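Local coordinates for peroxisomal membrane protein PEX15 (PDB 5VXV) that docks the Pex1/Pex6 AAA-ATPase on the peroxisomal membrane, where that complex extracts the Pex5 receptor, at residues Pro53-Leu58 with Ile102-Phe107. Numbering follows the deposited sequence.
Sequences PSFTKL and IKVIQF
Ser54 and Phe55 carry the loop 53-58 past helical residues Lys103 and Val104, closest at Ser54 and Lys103 with their CA atoms 6.1 Å apart. One ordered water joins the two backbones: it accepts from Phe55 N at 2.9 Å and donates to Lys103 O, the carbonyl that also receives Phe107 N within the helix. In the conformer described, the Phe55 ring, with CG anti to the carbonyl carbon (chi1 -57°), presents its CD2-CE2 edge to Val104, whose CG2 lies near the ring plane 3.8 Å from Phe55 CD2. Phe55 CE2 also approaches Lys103 CB, and both helix side chains cross the Phe55 side chain at about a right angle. Phe55 and Val104 are buried; Ile66 on helix 60-70 touches Phe55, while Leu67 and Phe70 of the same helix touch Val104. Residues 53-58 lie in the loop between helices 39-51 and 60-70 in the almost entirely helical, predicted cytoplasmic domain, and here they pack against the C-terminal turns of helix 91-108, which include a wider pi-type turn at 104-107. On the more exposed side, Ser54 CB sits 3.6 Å from Phe107 CD2 and Pro53 O comes equally near Phe107 CE2, both oblique to the ring. Gln106 CG of the helix itself covers one face of that ring, over its centre. Thr56 turns its methyl CG2 to Phe107, 3.6 Å from Phe107 O and 3.8 Å from Phe107 CB; Thr56 OG1, between the backbone N and the carbonyl carbon (chi1 62°), shares a 3.0 Å hydrogen bond with Ser54 OG. Lys103, in the conformer described extended beyond CG, passes Pro53 O with CE at 4.0 Å and delivers NZ to Met52 O by a hydrogen bond, with a weak second one to Cys49 O near the end of helix 39-51.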
loop_
_atom_site.group_PDB
_atom_site.type_symbol
_atom_site.label_atom_id
_atom_site.label_comp_id
_atom_site.label_asym_id
_atom_site.label_seq_id
_atom_site.Cartn_x
_atom_site.Cartn_y
_atom_site.Cartn_z
ATOM N N PRO A 53 -3.556 -11.038 -6.699
ATOM C CA PRO A 53 -2.177 -11.411 -6.331
ATOM C C PRO A 53 -1.135 -10.588 -7.063
ATOM O O PRO A 53 -0.117 -10.202 -6.475
ATOM C CB PRO A 53 -2.092 -12.898 -6.712
ATOM C CG PRO A 53 -3.488 -13.366 -6.826
ATOM C CD PRO A 53 -4.327 -12.187 -7.204
ATOM N N SER A 54 -1.371 -10.315 -8.343
ATOM C CA SER A 54 -0.489 -9.487 -9.153
ATOM C C SER A 54 -1.302 -8.970 -10.331
ATOM O O SER A 54 -2.440 -9.388 -10.554
ATOM C CB SER A 54 0.740 -10.267 -9.626
ATOM O OG SER A 54 0.397 -11.192 -10.640
ATOM N N PHE A 55 -0.695 -8.067 -11.100
ATOM C CA PHE A 55 -1.348 -7.466 -12.258
ATOM C C PHE A 55 -0.892 -8.077 -13.578
ATOM O O PHE A 55 -1.267 -7.576 -14.643
ATOM C CB PHE A 55 -1.092 -5.960 -12.281
ATOM C CG PHE A 55 -1.540 -5.245 -11.040
ATOM C CD1 PHE A 55 -2.747 -5.559 -10.438
ATOM C CD2 PHE A 55 -0.749 -4.263 -10.472
ATOM C CE1 PHE A 55 -3.160 -4.901 -9.297
ATOM C CE2 PHE A 55 -1.154 -3.601 -9.330
ATOM C CZ PHE A 55 -2.361 -3.921 -8.740
ATOM N N THR A 56 -0.144 -9.172 -13.531
ATOM C CA THR A 56 0.546 -9.695 -14.703
ATOM C C THR A 56 -0.271 -10.679 -15.529
ATOM O O THR A 56 0.064 -10.900 -16.698
ATOM C CB THR A 56 1.854 -10.375 -14.280
ATOM O OG1 THR A 56 1.564 -11.476 -13.412
ATOM C CG2 THR A 56 2.758 -9.385 -13.563
ATOM N N LYS A 57 -1.323 -11.272 -14.969
ATOM C CA LYS A 57 -2.110 -12.269 -15.685
ATOM C C LYS A 57 -3.328 -11.677 -16.383
ATOM O O LYS A 57 -4.128 -12.430 -16.946
ATOM C CB LYS A 57 -2.559 -13.374 -14.723
ATOM N N LEU A 58 -3.482 -10.359 -16.368
ATOM C CA LEU A 58 -4.660 -9.707 -16.914
ATOM C C LEU A 58 -4.456 -9.364 -18.388
ATOM O O LEU A 58 -3.345 -9.403 -18.917
ATOM C CB LEU A 58 -4.974 -8.446 -16.110
ATOM C CG LEU A 58 -5.101 -8.651 -14.598
ATOM C CD1 LEU A 58 -5.108 -7.317 -13.870
ATOM C CD2 LEU A 58 -6.355 -9.448 -14.265
ATOM N N ILE A 102 3.445 -1.311 -4.712
ATOM C CA ILE A 102 4.436 -2.351 -4.459
ATOM C C ILE A 102 4.245 -3.515 -5.424
ATOM O O ILE A 102 5.215 -4.084 -5.936
ATOM C CB ILE A 102 4.345 -2.804 -2.990
ATOM C CG1 ILE A 102 4.819 -1.679 -2.064
ATOM C CG2 ILE A 102 5.156 -4.076 -2.748
ATOM C CD1 ILE A 102 4.408 -1.853 -0.619
ATOM N N LYS A 103 2.990 -3.878 -5.690
ATOM C CA LYS A 103 2.718 -5.005 -6.579
ATOM C C LYS A 103 3.236 -4.746 -7.987
ATOM O O LYS A 103 3.671 -5.681 -8.671
ATOM C CB LYS A 103 1.221 -5.304 -6.607
ATOM C CG LYS A 103 0.757 -6.132 -5.424
ATOM C CD LYS A 103 -0.745 -6.325 -5.427
ATOM C CE LYS A 103 -1.204 -7.060 -4.179
ATOM N NZ LYS A 103 -2.687 -7.106 -4.077
ATOM N N VAL A 104 3.199 -3.491 -8.439
ATOM C CA VAL A 104 3.742 -3.153 -9.754
ATOM C C VAL A 104 5.251 -3.364 -9.769
ATOM O O VAL A 104 5.799 -4.015 -10.665
ATOM C CB VAL A 104 3.374 -1.704 -10.130
ATOM C CG1 VAL A 104 4.158 -1.239 -11.360
ATOM C CG2 VAL A 104 1.879 -1.585 -10.383
ATOM N N ILE A 105 5.945 -2.808 -8.775
ATOM C CA ILE A 105 7.397 -2.942 -8.714
ATOM C C ILE A 105 7.789 -4.408 -8.614
ATOM O O ILE A 105 8.747 -4.857 -9.255
ATOM C CB ILE A 105 7.950 -2.129 -7.527
ATOM C CG1 ILE A 105 7.645 -0.639 -7.711
ATOM C CG2 ILE A 105 9.456 -2.347 -7.375
ATOM C CD1 ILE A 105 7.899 0.201 -6.472
ATOM N N GLN A 106 7.051 -5.177 -7.814
ATOM C CA GLN A 106 7.458 -6.541 -7.496
ATOM C C GLN A 106 7.287 -7.480 -8.686
ATOM O O GLN A 106 8.132 -8.353 -8.914
ATOM C CB GLN A 106 6.656 -7.040 -6.294
ATOM C CG GLN A 106 7.007 -8.439 -5.831
ATOM C CD GLN A 106 6.220 -8.845 -4.601
ATOM O OE1 GLN A 106 5.442 -8.058 -4.060
ATOM N NE2 GLN A 106 6.414 -10.078 -4.152
ATOM N N PHE A 107 6.207 -7.326 -9.454
ATOM C CA PHE A 107 5.851 -8.307 -10.472
ATOM C C PHE A 107 5.873 -7.780 -11.901
ATOM O O PHE A 107 6.145 -8.558 -12.818
ATOM C CB PHE A 107 4.454 -8.885 -10.189
ATOM C CG PHE A 107 4.347 -9.591 -8.867
ATOM C CD1 PHE A 107 5.019 -10.782 -8.646
ATOM C CD2 PHE A 107 3.571 -9.067 -7.848
ATOM C CE1 PHE A 107 4.923 -11.435 -7.430
ATOM C CE2 PHE A 107 3.469 -9.714 -6.631
ATOM C CZ PHE A 107 4.147 -10.901 -6.422
HETATM O O HOH W 1 1.848 -6.720 -10.569
#